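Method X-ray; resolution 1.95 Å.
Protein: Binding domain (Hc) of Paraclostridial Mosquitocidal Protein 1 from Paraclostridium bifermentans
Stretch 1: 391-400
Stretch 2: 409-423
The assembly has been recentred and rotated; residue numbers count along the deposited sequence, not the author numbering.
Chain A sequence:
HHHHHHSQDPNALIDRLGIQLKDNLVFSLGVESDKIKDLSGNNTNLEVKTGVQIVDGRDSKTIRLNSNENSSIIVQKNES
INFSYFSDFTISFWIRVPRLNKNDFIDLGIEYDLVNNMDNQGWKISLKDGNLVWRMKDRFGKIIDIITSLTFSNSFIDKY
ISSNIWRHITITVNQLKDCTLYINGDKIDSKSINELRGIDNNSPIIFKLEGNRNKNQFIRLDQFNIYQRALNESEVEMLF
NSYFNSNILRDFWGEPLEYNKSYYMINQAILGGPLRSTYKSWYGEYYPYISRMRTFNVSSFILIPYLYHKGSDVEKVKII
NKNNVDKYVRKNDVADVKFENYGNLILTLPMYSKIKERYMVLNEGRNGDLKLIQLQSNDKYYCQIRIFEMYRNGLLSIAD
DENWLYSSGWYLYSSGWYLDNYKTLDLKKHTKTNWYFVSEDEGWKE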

ATOM      1  N   TYR A 391      34.561  -1.679 -11.660  1.00 36.09           N
ATOM      2  CA  TYR A 391      35.006  -0.303 -11.473  1.00 35.68           C
ATOM      3  C   TYR A 391      33.884   0.632 -11.018  1.00 31.68           C
ATOM      4  O   TYR A 391      34.186   1.738 -10.663  1.00 28.80           O
ATOM      5  N   ARG A 392      32.616   0.204 -11.062  1.00 30.17           N
ATOM      6  CA  ARG A 392      31.499   1.146 -10.928  1.00 29.51           C
ATOM      7  C   ARG A 392      30.421   0.597  -9.979  1.00 29.76           C
ATOM      8  O   ARG A 392      29.226   0.705 -10.240  1.00 26.48           O
ATOM      9  N   ASN A 393      30.856   0.071  -8.834  1.00 30.88           N
ATOM     10  CA  ASN A 393      29.934  -0.296  -7.756  1.00 31.06           C
ATOM     11  C   ASN A 393      29.132   0.940  -7.369  1.00 28.02           C
ATOM     12  O   ASN A 393      29.691   2.019  -7.316  1.00 25.57           O
ATOM     13  N   GLY A 394      27.834   0.765  -7.114  1.00 25.29           N
ATOM     14  CA  GLY A 394      26.994   1.883  -6.660  1.00 24.88           C
ATOM     15  C   GLY A 394      25.551   1.473  -6.415  1.00 23.68           C
ATOM     16  O   GLY A 394      25.195   0.314  -6.520  1.00 22.48           O
ATOM     17  N   LEU A 395      24.730   2.461  -6.052  1.00 24.73           N
ATOM     18  CA  LEU A 395      23.287   2.307  -5.997  1.00 24.82           C
ATOM     19  C   LEU A 395      22.717   2.929  -7.264  1.00 24.79           C
ATOM     20  O   LEU A 395      23.177   3.991  -7.719  1.00 25.85           O
ATOM     21  N   LEU A 396      21.729   2.247  -7.832  1.00 25.50           N
ATOM     22  CA  LEU A 396      21.055   2.740  -9.005  1.00 26.26           C
ATOM     23  C   LEU A 396      20.303   4.019  -8.628  1.00 27.24           C
ATOM     24  O   LEU A 396      19.532   4.055  -7.649  1.00 27.14           O
ATOM     25  N   SER A 397      20.567   5.070  -9.402  1.00 27.63           N
ATOM     26  CA  SER A 397      19.934   6.350  -9.230  1.00 29.03           C
ATOM     27  C   SER A 397      19.682   6.993 -10.605  1.00 27.75           C
ATOM     28  O   SER A 397      19.911   6.377 -11.643  1.00 27.74           O
ATOM     29  N   ILE A 398      19.125   8.203 -10.578  1.00 30.50           N
ATOM     30  CA  ILE A 398      18.921   9.039 -11.751  1.00 33.69           C
ATOM     31  C   ILE A 398      19.896  10.205 -11.631  1.00 34.15           C
ATOM     32  O   ILE A 398      20.102  10.711 -10.526  1.00 32.99           O
ATOM     33  N   ALA A 399      20.526  10.561 -12.759  1.00 38.11           N
ATOM     34  CA  ALA A 399      21.594  11.566 -12.793  1.00 41.63           C
ATOM     35  C   ALA A 399      20.974  12.969 -12.793  1.00 43.91           C
ATOM     36  O   ALA A 399      20.338  13.359 -13.785  1.00 41.65           O
ATOM     37  N   ASP A 400      21.199  13.694 -11.685  1.00 53.34           N
ATOM     38  CA  ASP A 400      20.461  14.911 -11.238  1.00 62.79           C
ATOM     39  C   ASP A 400      18.964  14.601 -11.113  1.00 68.62           C
ATOM     40  O   ASP A 400      18.280  15.145 -10.238  1.00 74.14           O
ATOM     41  N   GLY A 409      14.649  14.826 -19.095  1.00 52.30           N
ATOM     42  CA  GLY A 409      14.669  13.482 -18.566  1.00 47.73           C
ATOM     43  C   GLY A 409      15.980  13.249 -17.835  1.00 42.14           C
ATOM     44  O   GLY A 409      16.837  14.115 -17.805  1.00 41.95           O
ATOM     45  N   TRP A 410      16.118  12.081 -17.222  1.00 39.91           N
ATOM     46  CA  TRP A 410      17.235  11.796 -16.340  1.00 37.84           C
ATOM     47  C   TRP A 410      17.704  10.374 -16.623  1.00 36.74           C
ATOM     48  O   TRP A 410      16.893   9.442 -16.594  1.00 35.50           O
ATOM     49  N   TYR A 411      18.994  10.241 -16.951  1.00 34.25           N
ATOM     50  CA  TYR A 411      19.599   8.937 -17.251  1.00 36.53           C
ATOM     51  C   TYR A 411      19.779   8.163 -15.947  1.00 30.77           C
ATOM     52  O   TYR A 411      19.892   8.765 -14.873  1.00 30.36           O
ATOM     53  N   LEU A 412      19.767   6.838 -16.060  1.00 28.63           N
ATOM     54  CA  LEU A 412      20.034   5.974 -14.907  1.00 30.60           C
ATOM     55  C   LEU A 412      21.556   5.808 -14.786  1.00 30.58           C
ATOM     56  O   LEU A 412      22.250   5.736 -15.811  1.00 31.12           O
ATOM     57  N   TYR A 413      22.070   5.773 -13.548  1.00 30.42           N
ATOM     58  CA  TYR A 413      23.504   5.568 -13.328  1.00 31.10           C
ATOM     59  C   TYR A 413      23.766   4.844 -12.000  1.00 29.58           C
ATOM     60  O   TYR A 413      22.917   4.816 -11.078  1.00 28.29           O
ATOM     61  N   SER A 414      24.955   4.233 -11.920  1.00 27.11           N
ATOM     62  CA  SER A 414      25.453   3.593 -10.709  1.00 26.46           C
ATOM     63  C   SER A 414      26.228   4.600  -9.848  1.00 27.40           C
ATOM     64  O   SER A 414      27.346   4.948 -10.196  1.00 26.91           O
ATOM     65  N   SER A 415      25.641   5.032  -8.722  1.00 27.04           N
ATOM     66  CA  SER A 415      26.253   6.045  -7.833  1.00 27.76           C
ATOM     67  C   SER A 415      27.096   5.366  -6.750  1.00 26.00           C
ATOM     68  O   SER A 415      26.559   4.772  -5.815  1.00 25.97           O
ATOM     69  N   GLY A 416      28.421   5.483  -6.899  1.00 27.07           N
ATOM     70  CA  GLY A 416      29.383   5.057  -5.890  1.00 25.41           C
ATOM     71  C   GLY A 416      29.281   5.921  -4.649  1.00 25.18           C
ATOM     72  O   GLY A 416      29.355   5.412  -3.551  1.00 24.22           O
ATOM     73  N   TRP A 417      29.046   7.227  -4.836  1.00 26.40           N
ATOM     74  CA  TRP A 417      28.916   8.169  -3.713  1.00 27.20           C
ATOM     75  C   TRP A 417      27.719   7.797  -2.821  1.00 26.59           C
ATOM     76  O   TRP A 417      27.836   7.777  -1.615  1.00 25.68           O
ATOM     77  N   TYR A 418      26.563   7.541  -3.431  1.00 27.77           N
ATOM     78  CA  TYR A 418      25.352   7.201  -2.658  1.00 27.14           C
ATOM     79  C   TYR A 418      25.556   5.874  -1.933  1.00 25.41           C
ATOM     80  O   TYR A 418      25.099   5.705  -0.806  1.00 22.72           O
ATOM     81  N   LEU A 419      26.226   4.934  -2.587  1.00 25.30           N
ATOM     82  CA  LEU A 419      26.489   3.652  -1.945  1.00 27.04           C
ATOM     83  C   LEU A 419      27.329   3.866  -0.682  1.00 26.71           C
ATOM     84  O   LEU A 419      26.915   3.469   0.399  1.00 24.35           O
ATOM     85  N   ASP A 420      28.496   4.506  -0.829  1.00 25.96           N
ATOM     86  CA  ASP A 420      29.457   4.599   0.272  1.00 29.29           C
ATOM     87  C   ASP A 420      28.936   5.501   1.401  1.00 28.12           C
ATOM     88  O   ASP A 420      29.293   5.291   2.549  1.00 30.43           O
ATOM     89  N   ASN A 421      28.073   6.473   1.085  1.00 28.50           N
ATOM     90  CA  ASN A 421      27.580   7.439   2.084  1.00 29.88           C
ATOM     91  C   ASN A 421      26.071   7.262   2.341  1.00 29.79           C
ATOM     92  O   ASN A 421      25.391   8.179   2.797  1.00 31.82           O
ATOM     93  N   TYR A 422      25.539   6.069   2.088  1.00 31.45           N
ATOM     94  CA  TYR A 422      24.085   5.890   2.120  1.00 31.33           C
ATOM     95  C   TYR A 422      23.486   6.427   3.425  1.00 34.20           C
ATOM     96  O   TYR A 422      22.493   7.161   3.400  1.00 33.35           O
ATOM     97  N   LYS A 423      24.106   6.066   4.554  1.00 36.44           N
ATOM     98  CA  LYS A 423      23.529   6.304   5.874  1.00 40.65           C
ATOM     99  C   LYS A 423      23.357   7.806   6.146  1.00 37.52           C
ATOM    100  O   LYS A 423      22.540   8.171   6.967  1.00 37.50           O
TER

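What holds the two stretches together most firmly? They pair as antiparallel strands, and the backbone supplies a ladder of hydrogen bonds: Leu395 N to Ser415 O at 3.0 Å and Ser415 N to Leu395 O at 2.9 Å, then Ser397 N to Tyr413 O and Tyr413 N to Ser397 O, both at 2.9 Å, and finally Ala399 N to Tyr411 O at 2.8 Å. One side chain adds to this ladder. Ser414, with chi1 in t, donates from OG to Arg392 O at 2.7 Å, fastening the loop just before the first strand. Gly394 lies beside this bond, where a CB would fall 2.5 Å from Ser414 OG, a clash; the bare CA instead lets Ser415 O come within 3.0 Å of Gly394 CA.

Where does water take over? Beyond the last direct bond, water 1 bridges the two stretches, donating to Ala399 O at 2.7 Å and accepting from Tyr411 N at 3.1 Å. Water 2 accepts from Asp400 N at 2.9 Å and is hydrogen-bonded to Tyr413 OH at 3.0 Å, so the tyrosine hydroxyl reaches the end of the first stretch through a solvent molecule.

How does the second stretch turn from strand to helix over Leu395? Ser415 caps the helix, its OG (chi1 t) accepting from Tyr418 N at 2.9 Å. The helix then presents side chains to Leu395, an m,t rotamer and the most extensively covered residue of the contact. Leu395 CD2 lies 4.0 Å from Leu419 CD1, while its CD1 approaches Tyr418 CB at 4.4 Å and, past the helix, Tyr422 CD1 at 3.5 Å. Leu419 (t,p) also reaches back to the loop, with CD2 4.1 Å from Asn393 CB.

What packs along the rest of this face? Ser397 (t) and Tyr413 (p) share it with Leu395 and Ser415. The Tyr413 ring leans across the neighbouring strand, bringing CE1 within 3.8 Å of Ser397 CB and CD1 within 3.7 Å of Ala399 CB; Ile398 O meets the ring edge 3.4 Å from CE1. Ser397 OG sits at the edge of the Tyr418 ring, 3.6 Å from CE2.

And what fills the other face? Leu396 (t,p) and Leu412 (m,p) meet there, Leu396 CD1 lying 4.1 Å from Leu412 CB, and Ile398 (p,t) continues the apolar layer with CG2 4.2 Å from Leu412 CD1. Trp410 (chi1 m) points toward the first stretch, and its indole edge receives Ala399 O 3.5 Å from CD1.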

ATOM      1  CB  TYR A 391      35.595   0.248 -12.771  1.00 42.16           C
ATOM      2  CG  TYR A 391      36.678  -0.629 -13.339  1.00 44.84           C
ATOM      3  CD1 TYR A 391      37.905  -0.754 -12.704  1.00 46.13           C
ATOM      4  CD2 TYR A 391      36.453  -1.372 -14.486  1.00 44.85           C
ATOM      5  CE1 TYR A 391      38.895  -1.583 -13.213  1.00 47.32           C
ATOM      6  CE2 TYR A 391      37.431  -2.198 -15.008  1.00 43.85           C
ATOM      7  CZ  TYR A 391      38.653  -2.309 -14.367  1.00 43.47           C
ATOM      8  OH  TYR A 391      39.596  -3.139 -14.892  1.00 45.30           O
ATOM      9  CB  ARG A 392      30.940   1.473 -12.313  1.00 29.60           C
ATOM     10  CG  ARG A 392      31.901   2.264 -13.197  1.00 31.60           C
ATOM     11  CD  ARG A 392      31.526   2.204 -14.669  1.00 30.24           C
ATOM     12  NE  ARG A 392      31.709   0.877 -15.242  1.00 31.49           N
ATOM     13  CZ  ARG A 392      31.561   0.596 -16.537  1.00 30.85           C
ATOM     14  NH1 ARG A 392      31.205   1.551 -17.380  1.00 29.41           N
ATOM     15  NH2 ARG A 392      31.771  -0.627 -16.983  1.00 30.25           N
ATOM     16  CB  ASN A 393      30.662  -0.794  -6.515  1.00 32.10           C
ATOM     17  CG  ASN A 393      31.354  -2.114  -6.742  1.00 34.67           C
ATOM     18  OD1 ASN A 393      30.836  -2.983  -7.433  1.00 31.65           O
ATOM     19  ND2 ASN A 393      32.530  -2.261  -6.164  1.00 36.77           N
ATOM     20  CB  LEU A 395      22.705   3.000  -4.758  1.00 25.33           C
ATOM     21  CG  LEU A 395      23.119   2.416  -3.412  1.00 26.76           C
ATOM     22  CD1 LEU A 395      22.542   3.226  -2.251  1.00 26.90           C
ATOM     23  CD2 LEU A 395      22.692   0.967  -3.293  1.00 26.18           C
ATOM     24  CB  LEU A 396      20.108   1.671  -9.542  1.00 26.10           C
ATOM     25  CG  LEU A 396      19.360   2.076 -10.809  1.00 26.04           C
ATOM     26  CD1 LEU A 396      20.311   2.102 -12.004  1.00 26.86           C
ATOM     27  CD2 LEU A 396      18.193   1.152 -11.052  1.00 26.83           C
ATOM     28  CB  SER A 397      20.755   7.228  -8.339  1.00 29.48           C
ATOM     29  OG  SER A 397      19.966   8.306  -7.856  1.00 30.99           O
ATOM     30  CB  ILE A 398      17.462   9.515 -11.888  1.00 35.16           C
ATOM     31  CG1 ILE A 398      16.902  10.047 -10.567  1.00 35.27           C
ATOM     32  CG2 ILE A 398      16.599   8.400 -12.460  1.00 35.90           C
ATOM     33  CD1 ILE A 398      15.621  10.829 -10.706  1.00 39.20           C
ATOM     34  CB  ALA A 399      22.476  11.329 -13.994  1.00 41.54           C
ATOM     35  CB  ASP A 400      20.712  16.108 -12.156  1.00 64.97           C
ATOM     36  CG  ASP A 400      22.186  16.390 -12.360  1.00 70.02           C
ATOM     37  OD1 ASP A 400      22.952  16.220 -11.390  1.00 73.33           O
ATOM     38  OD2 ASP A 400      22.555  16.752 -13.493  1.00 78.08           O
ATOM     39  CB  TRP A 410      16.842  11.991 -14.872  1.00 40.27           C
ATOM     40  CG  TRP A 410      16.333  13.367 -14.583  1.00 45.41           C
ATOM     41  CD1 TRP A 410      17.071  14.460 -14.238  1.00 46.85           C
ATOM     42  CD2 TRP A 410      14.969  13.817 -14.677  1.00 47.09           C
ATOM     43  NE1 TRP A 410      16.262  15.554 -14.094  1.00 46.90           N
ATOM     44  CE2 TRP A 410      14.966  15.190 -14.347  1.00 47.82           C
ATOM     45  CE3 TRP A 410      13.754  13.197 -14.995  1.00 47.07           C
ATOM     46  CZ2 TRP A 410      13.794  15.949 -14.321  1.00 48.42           C
ATOM     47  CZ3 TRP A 410      12.596  13.946 -14.968  1.00 48.85           C
ATOM     48  CH2 TRP A 410      12.619  15.305 -14.641  1.00 49.21           C
ATOM     49  CB  TYR A 411      20.913   9.110 -18.019  1.00 39.99           C
ATOM     50  CG  TYR A 411      20.683   9.563 -19.439  1.00 46.59           C
ATOM     51  CD1 TYR A 411      20.353   8.645 -20.426  1.00 49.83           C
ATOM     52  CD2 TYR A 411      20.726  10.906 -19.784  1.00 48.54           C
ATOM     53  CE1 TYR A 411      20.117   9.046 -21.729  1.00 53.15           C
ATOM     54  CE2 TYR A 411      20.483  11.323 -21.083  1.00 53.71           C
ATOM     55  CZ  TYR A 411      20.177  10.388 -22.060  1.00 55.98           C
ATOM     56  OH  TYR A 411      19.917  10.773 -23.345  1.00 58.85           O
ATOM     57  CB  LEU A 412      19.340   4.623 -15.098  1.00 29.92           C
ATOM     58  CG  LEU A 412      17.857   4.544 -14.736  1.00 29.54           C
ATOM     59  CD1 LEU A 412      17.040   5.525 -15.548  1.00 29.60           C
ATOM     60  CD2 LEU A 412      17.341   3.129 -14.955  1.00 30.22           C
ATOM     61  CB  TYR A 413      24.258   6.900 -13.450  1.00 32.25           C
ATOM     62  CG  TYR A 413      24.295   7.747 -12.208  1.00 32.48           C
ATOM     63  CD1 TYR A 413      23.159   8.420 -11.771  1.00 36.29           C
ATOM     64  CD2 TYR A 413      25.460   7.885 -11.467  1.00 32.10           C
ATOM     65  CE1 TYR A 413      23.167   9.175 -10.608  1.00 34.33           C
ATOM     66  CE2 TYR A 413      25.488   8.647 -10.308  1.00 32.40           C
ATOM     67  CZ  TYR A 413      24.340   9.299  -9.884  1.00 35.49           C
ATOM     68  OH  TYR A 413      24.353  10.079  -8.765  1.00 39.41           O
ATOM     69  CB  SER A 414      26.303   2.419 -11.048  1.00 26.63           C
ATOM     70  OG  SER A 414      26.853   1.870  -9.869  1.00 26.52           O
ATOM     71  CB  SER A 415      25.235   6.963  -7.182  1.00 27.60           C
ATOM     72  OG  SER A 415      25.872   7.822  -6.221  1.00 25.65           O
ATOM     73  CB  TRP A 417      28.796   9.615  -4.201  1.00 28.57           C
ATOM     74  CG  TRP A 417      28.746  10.582  -3.061  1.00 28.20           C
ATOM     75  CD1 TRP A 417      27.650  11.221  -2.569  1.00 29.01           C
ATOM     76  CD2 TRP A 417      29.848  10.985  -2.239  1.00 29.85           C
ATOM     77  NE1 TRP A 417      27.995  11.983  -1.488  1.00 30.88           N
ATOM     78  CE2 TRP A 417      29.335  11.858  -1.258  1.00 30.50           C
ATOM     79  CE3 TRP A 417      31.210  10.666  -2.212  1.00 30.98           C
ATOM     80  CZ2 TRP A 417      30.137  12.435  -0.277  1.00 30.21           C
ATOM     81  CZ3 TRP A 417      32.002  11.230  -1.237  1.00 31.27           C
ATOM     82  CH2 TRP A 417      31.473  12.112  -0.289  1.00 31.10           C
ATOM     83  CB  TYR A 418      24.109   7.148  -3.543  1.00 27.82           C
ATOM     84  CG  TYR A 418      23.728   8.463  -4.159  1.00 30.85           C
ATOM     85  CD1 TYR A 418      24.280   9.650  -3.704  1.00 31.98           C
ATOM     86  CD2 TYR A 418      22.811   8.530  -5.196  1.00 32.14           C
ATOM     87  CE1 TYR A 418      23.953  10.861  -4.277  1.00 32.86           C
ATOM     88  CE2 TYR A 418      22.483   9.741  -5.787  1.00 34.93           C
ATOM     89  CZ  TYR A 418      23.048  10.911  -5.314  1.00 35.50           C
ATOM     90  OH  TYR A 418      22.756  12.123  -5.857  1.00 40.15           O
ATOM     91  CB  LEU A 419      27.199   2.716  -2.918  1.00 27.26           C
ATOM     92  CG  LEU A 419      27.603   1.362  -2.336  1.00 29.62           C
ATOM     93  CD1 LEU A 419      26.375   0.557  -1.913  1.00 29.43           C
ATOM     94  CD2 LEU A 419      28.421   0.582  -3.354  1.00 31.82           C
ATOM     95  CB  ASP A 420      30.820   5.129  -0.194  1.00 32.29           C
ATOM     96  CG  ASP A 420      31.535   4.243  -1.200  1.00 34.82           C
ATOM     97  OD1 ASP A 420      31.177   3.042  -1.301  1.00 37.64           O
ATOM     98  OD2 ASP A 420      32.419   4.773  -1.915  1.00 36.81           O
ATOM     99  CB  ASN A 421      27.924   8.855   1.625  1.00 29.56           C
ATOM    100  CG  ASN A 421      29.418   9.055   1.500  1.00 30.38           C
ATOM    101  OD1 ASN A 421      29.959   9.013   0.388  1.00 31.25           O
ATOM    102  ND2 ASN A 421      30.085   9.194   2.634  1.00 25.45           N
ATOM    103  CB  TYR A 422      23.677   4.427   1.970  1.00 31.50           C
ATOM    104  CG  TYR A 422      22.181   4.270   1.916  1.00 30.43           C
ATOM    105  CD1 TYR A 422      21.476   4.670   0.794  1.00 30.76           C
ATOM    106  CD2 TYR A 422      21.463   3.792   3.003  1.00 29.78           C
ATOM    107  CE1 TYR A 422      20.095   4.551   0.727  1.00 30.29           C
ATOM    108  CE2 TYR A 422      20.083   3.678   2.957  1.00 31.19           C
ATOM    109  CZ  TYR A 422      19.395   4.059   1.815  1.00 30.45           C
ATOM    110  OH  TYR A 422      18.040   3.944   1.733  1.00 29.60           O
ATOM    111  CB  LYS A 423      24.394   5.646   6.954  1.00 45.95           C
ATOM    112  CG  LYS A 423      24.349   4.127   6.922  1.00 53.53           C
ATOM    113  CD  LYS A 423      25.274   3.427   7.892  1.00 59.92           C
ATOM    114  CE  LYS A 423      25.364   1.944   7.587  1.00 66.94           C
ATOM    115  NZ  LYS A 423      25.345   1.112   8.815  1.00 72.22           N
TER
HETATM  116  O   HOH W   1      20.510  12.870 -16.460  1.00 36.15           O
HETATM  117  O   HOH W   2      22.907  12.521  -9.661  1.00 51.52           O